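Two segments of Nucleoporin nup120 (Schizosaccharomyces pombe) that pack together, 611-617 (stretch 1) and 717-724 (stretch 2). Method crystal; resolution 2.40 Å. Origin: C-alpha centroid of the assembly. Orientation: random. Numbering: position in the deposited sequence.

Stretch 1 611-617: SLFDTLW
Stretch 2 717-724: GCDKLFLS

Helices that cross at a steep angle often meet through a few interlocking apolar side chains, and these two segments of nucleoporin nup120 illustrate the principle. At the centre, Leu-616 (chi1 m, chi2 t) lays a methyl over one face of the Phe-722 ring (chi1 t, chi2 57°): CD2 of Leu-616 stands 3.6 Å from the ring centroid, 14° off the normal, a CH-pi contact in which a weakly polarised C-H meets the aromatic cloud. Leu-612, one turn earlier, has chi1 t with chi2 between wells at 148°. CD2 of Leu-612 lies 3.7 Å from CD2 of Phe-722, while CD1 of Leu-612 lies 3.6 Å from CD1 of Leu-723 (chi1 m, chi2 t). CB of Asp-719 lies near both methyls, 3.7 Å from CD1 of Leu-612 and 3.9 Å from its CD2.

The backbone arrangement accommodates these contacts. Helix 612-617 and a helix including 719-724 have axes 11.7 Å apart at closest approach, their N-to-C directions at 66°, a separation spanned mainly by side chains. The CA atoms nearest each other across the stretches are those of Leu-612 and Asp-719, 7.4 Å apart. Helical phi/psi values, such as -57/-38 at Leu-616 and -61/-49 at Phe-722, accompany i to i+4 bonds, including Leu-616 N to Leu-612 O (3.3 Å) and Phe-722 N to Cys-718 O (2.8 Å).

Farther out, Phe-613 (chi1 m, chi2 89°) starts sideways, yet its ring tip comes nearer: CZ of Phe-613 is 3.6 Å from CB of Asp-719 (chi1 p), and its CE2 is 4.3 Å from SG of Cys-718 (chi1 p), which sits at the ring edge.

No hydrogen bond crosses the contact, which buries 317 Å² summed over both sides. Within stretch 1, two hydroxyls bond to their own helix: Thr-615 OG1 (chi1 p) donates to Leu-612 O at a very short 2.4 Å, and Ser-611 OG (chi1 p) caps the helix by accepting from Asp-614 N at 3.3 Å.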

# COMPACT_ATOMS: atom_id res chain seq x y z
N SER A 611 19.17 24.99 -12.97
CA SER A 611 18.50 26.08 -12.29
C SER A 611 17.01 25.77 -12.26
O SER A 611 16.53 24.89 -12.97
CB SER A 611 18.72 27.38 -13.06
OG SER A 611 18.13 27.32 -14.35
N LEU A 612 16.28 26.52 -11.44
CA LEU A 612 14.84 26.37 -11.34
C LEU A 612 14.14 26.47 -12.71
O LEU A 612 13.32 25.62 -13.05
CB LEU A 612 14.29 27.42 -10.37
CG LEU A 612 12.90 27.18 -9.80
CD1 LEU A 612 12.82 27.76 -8.39
CD2 LEU A 612 11.82 27.79 -10.68
N PHE A 613 14.47 27.49 -13.49
CA PHE A 613 13.70 27.77 -14.70
C PHE A 613 14.17 27.01 -15.93
O PHE A 613 13.48 26.98 -16.94
CB PHE A 613 13.59 29.28 -14.94
CG PHE A 613 12.71 29.97 -13.93
CD1 PHE A 613 13.25 30.47 -12.74
CD2 PHE A 613 11.35 30.10 -14.16
CE1 PHE A 613 12.44 31.10 -11.81
CE2 PHE A 613 10.53 30.72 -13.22
CZ PHE A 613 11.07 31.22 -12.05
N ASP A 614 15.34 26.38 -15.83
CA ASP A 614 15.76 25.39 -16.82
C ASP A 614 14.93 24.12 -16.66
O ASP A 614 14.54 23.50 -17.66
CB ASP A 614 17.25 25.07 -16.69
CG ASP A 614 18.14 26.16 -17.25
OD1 ASP A 614 17.71 26.92 -18.14
OD2 ASP A 614 19.31 26.25 -16.80
N THR A 615 14.67 23.73 -15.41
CA THR A 615 13.90 22.52 -15.11
C THR A 615 12.45 22.64 -15.57
O THR A 615 11.91 21.71 -16.17
CB THR A 615 13.96 22.13 -13.61
OG1 THR A 615 13.70 23.28 -12.79
CG2 THR A 615 15.33 21.58 -13.24
N LEU A 616 11.82 23.78 -15.29
CA LEU A 616 10.47 24.05 -15.78
C LEU A 616 10.38 23.95 -17.30
O LEU A 616 9.39 23.46 -17.84
CB LEU A 616 9.98 25.43 -15.32
CG LEU A 616 9.45 25.57 -13.90
CD1 LEU A 616 9.33 27.04 -13.52
CD2 LEU A 616 8.10 24.88 -13.73
N TRP A 617 11.43 24.42 -17.98
CA TRP A 617 11.47 24.44 -19.44
C TRP A 617 11.65 23.07 -20.00
O TRP A 617 10.99 22.69 -20.97
CB TRP A 617 12.58 25.37 -19.93
CG TRP A 617 12.54 25.62 -21.42
CD1 TRP A 617 11.72 26.52 -22.11
CD2 TRP A 617 13.36 24.98 -22.45
NE1 TRP A 617 11.97 26.48 -23.46
CE2 TRP A 617 12.94 25.58 -23.74
CE3 TRP A 617 14.35 24.01 -22.46
CZ2 TRP A 617 13.51 25.20 -24.94
CZ3 TRP A 617 14.92 23.63 -23.68
CH2 TRP A 617 14.51 24.22 -24.90
N GLY A 717 7.34 36.43 -10.11
CA GLY A 717 8.00 35.84 -8.93
C GLY A 717 7.33 34.53 -8.54
O GLY A 717 7.06 34.30 -7.35
N CYS A 718 7.07 33.66 -9.52
CA CYS A 718 6.31 32.42 -9.29
C CYS A 718 7.16 31.24 -8.83
O CYS A 718 6.63 30.17 -8.51
CB CYS A 718 5.51 32.05 -10.55
SG CYS A 718 6.54 31.50 -11.92
N ASP A 719 8.48 31.43 -8.80
CA ASP A 719 9.42 30.40 -8.33
C ASP A 719 9.14 29.89 -6.91
O ASP A 719 9.24 28.70 -6.65
CB ASP A 719 10.87 30.90 -8.44
CG ASP A 719 11.01 32.37 -8.10
OD1 ASP A 719 10.61 33.22 -8.94
OD2 ASP A 719 11.53 32.68 -7.00
N LYS A 720 8.78 30.80 -6.01
CA LYS A 720 8.44 30.43 -4.64
C LYS A 720 7.15 29.63 -4.58
O LYS A 720 7.01 28.72 -3.77
CB LYS A 720 8.32 31.66 -3.74
CG LYS A 720 9.64 32.32 -3.37
CD LYS A 720 9.55 33.03 -2.03
CE LYS A 720 10.51 34.21 -1.93
NZ LYS A 720 11.93 33.83 -2.13
N LEU A 721 6.21 29.97 -5.46
CA LEU A 721 4.96 29.25 -5.58
C LEU A 721 5.21 27.84 -6.14
O LEU A 721 4.67 26.86 -5.64
CB LEU A 721 3.96 30.04 -6.44
CG LEU A 721 2.62 29.38 -6.81
CD1 LEU A 721 1.85 28.94 -5.57
CD2 LEU A 721 1.79 30.30 -7.67
N PHE A 722 6.05 27.76 -7.18
CA PHE A 722 6.41 26.48 -7.78
C PHE A 722 7.12 25.56 -6.78
O PHE A 722 6.75 24.40 -6.64
CB PHE A 722 7.28 26.71 -9.03
CG PHE A 722 7.83 25.44 -9.62
CD1 PHE A 722 6.99 24.40 -10.01
CD2 PHE A 722 9.20 25.29 -9.80
CE1 PHE A 722 7.50 23.24 -10.55
CE2 PHE A 722 9.72 24.13 -10.35
CZ PHE A 722 8.87 23.10 -10.72
N LEU A 723 8.14 26.09 -6.09
CA LEU A 723 8.89 25.31 -5.10
C LEU A 723 7.99 24.77 -4.00
O LEU A 723 8.13 23.62 -3.58
CB LEU A 723 10.03 26.14 -4.50
CG LEU A 723 11.26 26.29 -5.38
CD1 LEU A 723 12.18 27.37 -4.84
CD2 LEU A 723 12.02 24.97 -5.54
N SER A 724 7.07 25.61 -3.55
CA SER A 724 6.06 25.27 -2.56
C SER A 724 5.17 24.11 -3.04
O SER A 724 4.79 23.25 -2.25
CB SER A 724 5.19 26.51 -2.31
OG SER A 724 4.26 26.27 -1.28